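Local structure of FrnE protein (Deinococcus radiodurans, 5CO3) at residues 27-30 / 31-35; 129-132 / 133-136. The protein is a cytoplasmic disulfide oxidoreductase of the DsbA-like thioredoxin family, which probably makes, breaks or rearranges disulfide bonds in other proteins. One frame throughout, in Å; residues are numbered along the deposited sequence. Where two conformers were deposited one is given.

Interaction 1 (27-30 / 31-35)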
ATOM      1  N   ILE A  27       3.480  -2.828   7.761  1.00 22.60           N
ATOM      2  CA  ILE A  27       2.723  -3.249   8.945  1.00 24.80           C
ATOM      3  C   ILE A  27       1.224  -3.327   8.640  1.00 25.25           C
ATOM      4  O   ILE A  27       0.561  -4.317   8.980  1.00 26.06           O
ATOM      5  CB  ILE A  27       2.975  -2.299  10.126  1.00 21.96           C
ATOM      6  CG1 ILE A  27       4.381  -2.551  10.680  1.00 27.52           C
ATOM      7  CG2 ILE A  27       1.896  -2.478  11.234  1.00 25.39           C
ATOM      8  CD1 ILE A  27       4.975  -1.390  11.498  1.00 29.02           C
ATOM      9  N   GLY A  28       0.704  -2.298   7.969  1.00 24.13           N
ATOM     10  CA  GLY A  28      -0.708  -2.253   7.628  1.00 26.22           C
ATOM     11  C   GLY A  28      -1.120  -3.321   6.635  1.00 25.02           C
ATOM     12  O   GLY A  28      -2.251  -3.830   6.670  1.00 26.58           O
ATOM     13  N   LYS A  29      -0.206  -3.654   5.726  1.00 24.99           N
ATOM     14  CA  LYS A  29      -0.473  -4.703   4.757  1.00 24.55           C
ATOM     15  C   LYS A  29      -0.630  -6.040   5.482  1.00 23.39           C
ATOM     16  O   LYS A  29      -1.542  -6.820   5.170  1.00 24.73           O
ATOM     17  CB  LYS A  29       0.642  -4.776   3.711  1.00 22.91           C
ATOM     18  CG  LYS A  29       0.425  -5.802   2.588  1.00 23.90           C
ATOM     19  CD  LYS A  29       1.555  -5.711   1.540  1.00 23.32           C
ATOM     20  CE  LYS A  29       1.216  -6.461   0.263  1.00 24.04           C
ATOM     21  NZ  LYS A  29       1.189  -7.941   0.468  1.00 27.14           N
ATOM     22  N   ARG A  30       0.242  -6.299   6.451  1.00 23.30           N
ATOM     23  CA  ARG A  30       0.137  -7.535   7.237  0.53 24.36           C
ATOM     24  C   ARG A  30      -1.151  -7.569   8.062  1.00 26.73           C
ATOM     25  O   ARG A  30      -1.841  -8.598   8.127  1.00 26.38           O
ATOM     26  CB  ARG A  30       1.351  -7.708   8.154  0.53 22.34           C
ATOM     27  CG  ARG A  30       2.633  -8.138   7.417  0.53 24.18           C
ATOM     28  CD  ARG A  30       2.514  -9.573   6.892  0.53 26.05           C
ATOM     29  NE  ARG A  30       3.482  -9.812   5.826  0.53 24.38           N
ATOM     30  CZ  ARG A  30       4.694 -10.331   6.010  0.53 26.26           C
ATOM     31  NH1 ARG A  30       5.088 -10.700   7.218  0.53 30.14           N
ATOM     32  NH2 ARG A  30       5.516 -10.485   4.979  0.53 21.71           N
ATOM     33  N   ARG A  31      -1.489  -6.448   8.690  1.00 25.01           N
ATOM     34  CA  ARG A  31      -2.698  -6.418   9.524  1.00 23.78           C
ATOM     35  C   ARG A  31      -3.946  -6.584   8.677  1.00 25.15           C
ATOM     36  O   ARG A  31      -4.886  -7.266   9.096  1.00 27.10           O
ATOM     37  CB  ARG A  31      -2.766  -5.122  10.335  1.00 29.46           C
ATOM     38  CG  ARG A  31      -1.646  -5.034  11.363  1.00 26.77           C
ATOM     39  CD  ARG A  31      -1.697  -3.775  12.183  1.00 33.98           C
ATOM     40  NE  ARG A  31      -0.666  -3.797  13.215  1.00 33.46           N
ATOM     41  CZ  ARG A  31      -0.506  -2.843  14.126  1.00 37.98           C
ATOM     42  NH1 ARG A  31      -1.311  -1.792  14.134  1.00 46.60           N
ATOM     43  NH2 ARG A  31       0.455  -2.942  15.030  1.00 37.05           N
ATOM     44  N   PHE A  32      -3.953  -5.997   7.482  1.00 26.52           N
ATOM     45  CA  PHE A  32      -5.069  -6.193   6.570  1.00 29.85           C
ATOM     46  C   PHE A  32      -5.152  -7.660   6.122  1.00 29.59           C
ATOM     47  O   PHE A  32      -6.243  -8.232   6.018  1.00 26.99           O
ATOM     48  CB  PHE A  32      -4.959  -5.276   5.345  1.00 27.60           C
ATOM     49  CG  PHE A  32      -6.013  -5.560   4.303  1.00 29.87           C
ATOM     50  CD1 PHE A  32      -7.322  -5.155   4.502  1.00 28.80           C
ATOM     51  CD2 PHE A  32      -5.700  -6.259   3.147  1.00 34.94           C
ATOM     52  CE1 PHE A  32      -8.307  -5.433   3.559  1.00 36.30           C
ATOM     53  CE2 PHE A  32      -6.673  -6.539   2.202  1.00 41.88           C
ATOM     54  CZ  PHE A  32      -7.984  -6.125   2.408  1.00 33.29           C
ATOM     55  N   GLU A  33      -3.994  -8.266   5.864  1.00 27.85           N
ATOM     56  CA  GLU A  33      -3.952  -9.665   5.443  1.00 27.10           C
ATOM     57  C   GLU A  33      -4.464 -10.584   6.564  1.00 29.72           C
ATOM     58  O   GLU A  33      -5.164 -11.568   6.290  1.00 30.70           O
ATOM     59  CB  GLU A  33      -2.534 -10.037   4.987  1.00 26.97           C
ATOM     60  CG  GLU A  33      -2.250  -9.542   3.573  1.00 26.59           C
ATOM     61  CD  GLU A  33      -0.780  -9.542   3.199  1.00 29.68           C
ATOM     62  OE1 GLU A  33       0.070  -9.858   4.057  1.00 29.23           O
ATOM     63  OE2 GLU A  33      -0.479  -9.210   2.029  1.00 30.16           O
ATOM     64  N   SER A  34      -4.167 -10.247   7.819  1.00 26.42           N
ATOM     65  CA  SER A  34      -4.724 -10.984   8.966  0.61 27.85           C
ATOM     66  C   SER A  34      -6.249 -10.864   9.000  1.00 30.20           C
ATOM     67  O   SER A  34      -6.961 -11.855   9.226  1.00 29.06           O
ATOM     68  CB  SER A  34      -4.123 -10.479  10.286  0.61 29.32           C
ATOM     69  OG  SER A  34      -4.674 -11.137  11.426  0.61 28.71           O
ATOM     70  N   ALA A  35      -6.758  -9.654   8.784  1.00 29.06           N
ATOM     71  CA  ALA A  35      -8.205  -9.422   8.799  1.00 30.82           C
ATOM     72  C   ALA A  35      -8.906 -10.223   7.699  1.00 30.74           C
ATOM     73  O   ALA A  35      -9.967 -10.820   7.908  1.00 29.90           O
ATOM     74  CB  ALA A  35      -8.502  -7.931   8.636  1.00 32.57           C
TER

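Interaction 2 (129-132 / 133-136)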
ATOM      1  N   LYS A 129       4.074  -5.163  -4.892  1.00 24.14           N
ATOM      2  CA  LYS A 129       4.058  -4.251  -3.747  1.00 22.13           C
ATOM      3  C   LYS A 129       4.804  -4.887  -2.580  1.00 22.91           C
ATOM      4  O   LYS A 129       5.677  -4.270  -1.972  1.00 21.25           O
ATOM      5  CB  LYS A 129       2.619  -3.894  -3.338  1.00 25.77           C
ATOM      6  CG  LYS A 129       2.525  -3.102  -2.037  1.00 25.64           C
ATOM      7  CD  LYS A 129       2.944  -1.647  -2.221  1.00 35.57           C
ATOM      8  CE  LYS A 129       2.775  -0.866  -0.930  1.00 36.22           C
ATOM      9  NZ  LYS A 129       3.138   0.574  -1.078  1.00 34.44           N
ATOM     10  N   GLU A 130       4.455  -6.134  -2.286  1.00 24.29           N
ATOM     11  CA  GLU A 130       5.101  -6.911  -1.235  1.00 21.81           C
ATOM     12  C   GLU A 130       6.627  -6.970  -1.406  1.00 21.95           C
ATOM     13  O   GLU A 130       7.377  -6.694  -0.465  1.00 20.93           O
ATOM     14  CB  GLU A 130       4.508  -8.325  -1.218  1.00 20.86           C
ATOM     15  CG  GLU A 130       5.214  -9.307  -0.295  1.00 24.79           C
ATOM     16  CD  GLU A 130       4.843  -9.102   1.164  1.00 25.11           C
ATOM     17  OE1 GLU A 130       3.780  -8.505   1.440  1.00 24.91           O
ATOM     18  OE2 GLU A 130       5.617  -9.536   2.035  1.00 26.34           O
ATOM     19  N   ARG A 131       7.070  -7.313  -2.617  1.00 20.51           N
ATOM     20  CA  ARG A 131       8.495  -7.427  -2.923  1.00 22.43           C
ATOM     21  C   ARG A 131       9.224  -6.119  -2.701  1.00 19.17           C
ATOM     22  O   ARG A 131      10.310  -6.106  -2.128  1.00 22.09           O
ATOM     23  CB  ARG A 131       8.699  -7.877  -4.368  1.00 25.44           C
ATOM     24  CG  ARG A 131      10.164  -8.212  -4.686  1.00 26.73           C
ATOM     25  CD  ARG A 131      10.608  -9.418  -3.858  1.00 25.27           C
ATOM     26  NE  ARG A 131      12.057  -9.651  -3.847  1.00 26.82           N
ATOM     27  CZ  ARG A 131      12.910  -9.074  -3.002  1.00 25.20           C
ATOM     28  NH1 ARG A 131      12.481  -8.170  -2.116  1.00 25.43           N
ATOM     29  NH2 ARG A 131      14.197  -9.381  -3.054  1.00 29.86           N
ATOM     30  N   LEU A 132       8.620  -5.017  -3.153  1.00 18.68           N
ATOM     31  CA  LEU A 132       9.215  -3.695  -2.980  1.00 22.27           C
ATOM     32  C   LEU A 132       9.289  -3.285  -1.506  1.00 19.73           C
ATOM     33  O   LEU A 132      10.296  -2.744  -1.064  1.00 20.87           O
ATOM     34  CB  LEU A 132       8.440  -2.651  -3.793  1.00 19.93           C
ATOM     35  CG  LEU A 132       8.770  -2.788  -5.274  1.00 18.88           C
ATOM     36  CD1 LEU A 132       7.680  -2.144  -6.112  1.00 22.08           C
ATOM     37  CD2 LEU A 132      10.151  -2.157  -5.579  1.00 21.19           C
ATOM     38  N   LEU A 133       8.234  -3.568  -0.747  1.00 18.91           N
ATOM     39  CA  LEU A 133       8.257  -3.240   0.677  1.00 20.84           C
ATOM     40  C   LEU A 133       9.400  -3.973   1.384  1.00 20.10           C
ATOM     41  O   LEU A 133      10.118  -3.388   2.198  1.00 18.38           O
ATOM     42  CB  LEU A 133       6.902  -3.578   1.330  1.00 18.87           C
ATOM     43  CG  LEU A 133       5.762  -2.627   0.931  1.00 19.10           C
ATOM     44  CD1 LEU A 133       4.397  -3.215   1.338  1.00 20.48           C
ATOM     45  CD2 LEU A 133       5.982  -1.252   1.569  1.00 24.05           C
ATOM     46  N   ARG A 134       9.573  -5.251   1.059  1.00 20.23           N
ATOM     47  CA  ARG A 134      10.649  -6.039   1.642  1.00 19.59           C
ATOM     48  C   ARG A 134      12.024  -5.513   1.209  1.00 20.28           C
ATOM     49  O   ARG A 134      12.941  -5.373   2.021  1.00 22.06           O
ATOM     50  CB  ARG A 134      10.489  -7.516   1.259  1.00 27.56           C
ATOM     51  CG  ARG A 134      11.496  -8.447   1.923  1.00 34.01           C
ATOM     52  CD  ARG A 134      11.254  -9.902   1.515  1.00 42.49           C
ATOM     53  NE  ARG A 134      12.375 -10.420   0.736  1.00 58.95           N
ATOM     54  CZ  ARG A 134      12.264 -11.179  -0.351  1.00 59.59           C
ATOM     55  NH1 ARG A 134      11.066 -11.533  -0.815  1.00 59.50           N
ATOM     56  NH2 ARG A 134      13.360 -11.588  -0.976  1.00 56.85           N
ATOM     57  N   ALA A 135      12.152  -5.204  -0.076  1.00 20.46           N
ATOM     58  CA  ALA A 135      13.410  -4.687  -0.600  1.00 21.11           C
ATOM     59  C   ALA A 135      13.809  -3.391   0.104  1.00 22.99           C
ATOM     60  O   ALA A 135      14.974  -3.167   0.398  1.00 21.62           O
ATOM     61  CB  ALA A 135      13.295  -4.459  -2.092  1.00 21.12           C
ATOM     62  N   TYR A 136      12.833  -2.536   0.365  1.00 21.18           N
ATOM     63  CA  TYR A 136      13.101  -1.243   0.986  1.00 18.84           C
ATOM     64  C   TYR A 136      13.389  -1.359   2.490  1.00 20.25           C
ATOM     65  O   TYR A 136      14.388  -0.844   2.994  1.00 21.40           O
ATOM     66  CB  TYR A 136      11.921  -0.297   0.748  1.00 19.56           C
ATOM     67  CG  TYR A 136      12.158   1.130   1.200  1.00 19.94           C
ATOM     68  CD1 TYR A 136      12.080   1.495   2.548  1.00 21.51           C
ATOM     69  CD2 TYR A 136      12.446   2.123   0.269  1.00 20.54           C
ATOM     70  CE1 TYR A 136      12.305   2.812   2.953  1.00 21.43           C
ATOM     71  CE2 TYR A 136      12.670   3.421   0.662  1.00 22.43           C
ATOM     72  CZ  TYR A 136      12.593   3.769   1.998  1.00 22.70           C
ATOM     73  OH  TYR A 136      12.809   5.086   2.341  1.00 25.24           O
TER

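Interaction 1 (27-30 / 31-35)
From Ile27 to Ser34 the backbone is regular alpha helix, each amide from Arg31 to Ser34 bonding to the carbonyl four residues earlier, as in Arg31 N to Ile27 O at 3.0 Å. This is part of helix 23-38, the crossover helix of the beta-alpha-beta unit that joins strands 12-18 and 45-51 in the thioredoxin fold; Cys22 and Cys25, which form a CxxC sequence of the thioredoxin type and are free thiols here, lie at its start. One turn of such a helix brings residues i and i+4 alongside each other, and Lys29 and Glu33 turn that spacing into a salt bridge. The lysine chain runs out straight and bends only at its last torsion (chi4 -69°), which brings NZ to 2.6 Å from Glu33 OE2, on the syn side of the carboxylate and 19° out of its plane. Asp126 and Glu130 also bind this ammonium, so three carboxylates share a buried charge and probably stabilise its protonated form. The other carboxylate oxygen, Glu33 OE1, lies 3.8 Å from Arg30 NE in a long salt bridge, doubtful because Arg30 has two conformers. In the conformer described, Arg30 also bonds to the backbone carbonyl of Glu95. On another side of the helix Arg31 lies beside Ile27 and points the same way. Its chain is extended from CG to NE and passes the backbone, with CG 3.3 Å from Ile27 O, before its outer end forms a salt bridge with Glu95. Phe32 leads away from this turn to pack on Val47 and Leu211. The methyl CG2 of Ile27 covers one face of the Arg31 guanidinium toward its rim, 3.5 Å from NE.

Interaction 2 (129-132 / 133-136)
Arg131 and Arg134 stack their guanidinium groups across this turn. The planes are only 12° apart and the centres 3.5 Å, and each group lies over one face of the other, displaced toward the rim. The closest atoms are the two NH2 nitrogens, Arg131 NH2 and Arg134 NH2, at 3.1 Å; both are donors, so no hydrogen bond joins them. Glu139 and Glu155 probably compensate the charge of the stacked pair. Glu139 bridges the two arginines through its two oxygens, OE1 to Arg131 NH1 and OE2 to Arg134 NE, while Glu155 holds Arg131 NH2. A bend at the second torsion of Arg131 (chi2 65°) brings the end of its side chain back toward the following residues, where its guanidinium meets that of Arg134. The backbone hydrogen bonds are those of an alpha helix, four in a row from Leu133 N to Lys129 O at 2.9 Å through Tyr136 N to Leu132 O. Helix 125-137 belongs to the helical part of this DsbA-like protein, where it packs against helices 110-121 and 146-156 and also meets helix 23-38 of the thioredoxin fold. Apolar contacts lie on other sides of the turn. The lysine chain of Lys129 crosses the isobutyl group of Leu133, CE lying 3.6 Å from CD1, and carries its NZ onward to Ser18 OG and to a glycerol that probably comes from the crystallisation liquor. Leu132 turns to Leu149, Leu152 and Ile116, and Tyr136 extends away toward Ile20 and Ala21. Leu133, by contrast, packs outward on Tyr26 and Lys29 of helix 23-38.

Overall arrangement
Two helical turns, one in the thioredoxin fold and one in the adjoining helical part, illustrate how differently i to i+3 and i to i+4 neighbours can be used. Interaction 1 is partly buried and pairs opposite charges between its own segments, whereas interaction 2 is mostly buried and stacks two guanidinium groups whose charges are met by acids outside the segments. Their centres lie about 15 Å apart, yet side chains of the two turns touch. Glu130 joins them, its OE1 lying 2.8 Å from Lys29 NZ and its OE2 bound to one conformer of Arg30, while Leu133 packs on the aliphatic part of Lys29. Helices 23-38 and 125-137 are thus linked by charge and by apolar packing.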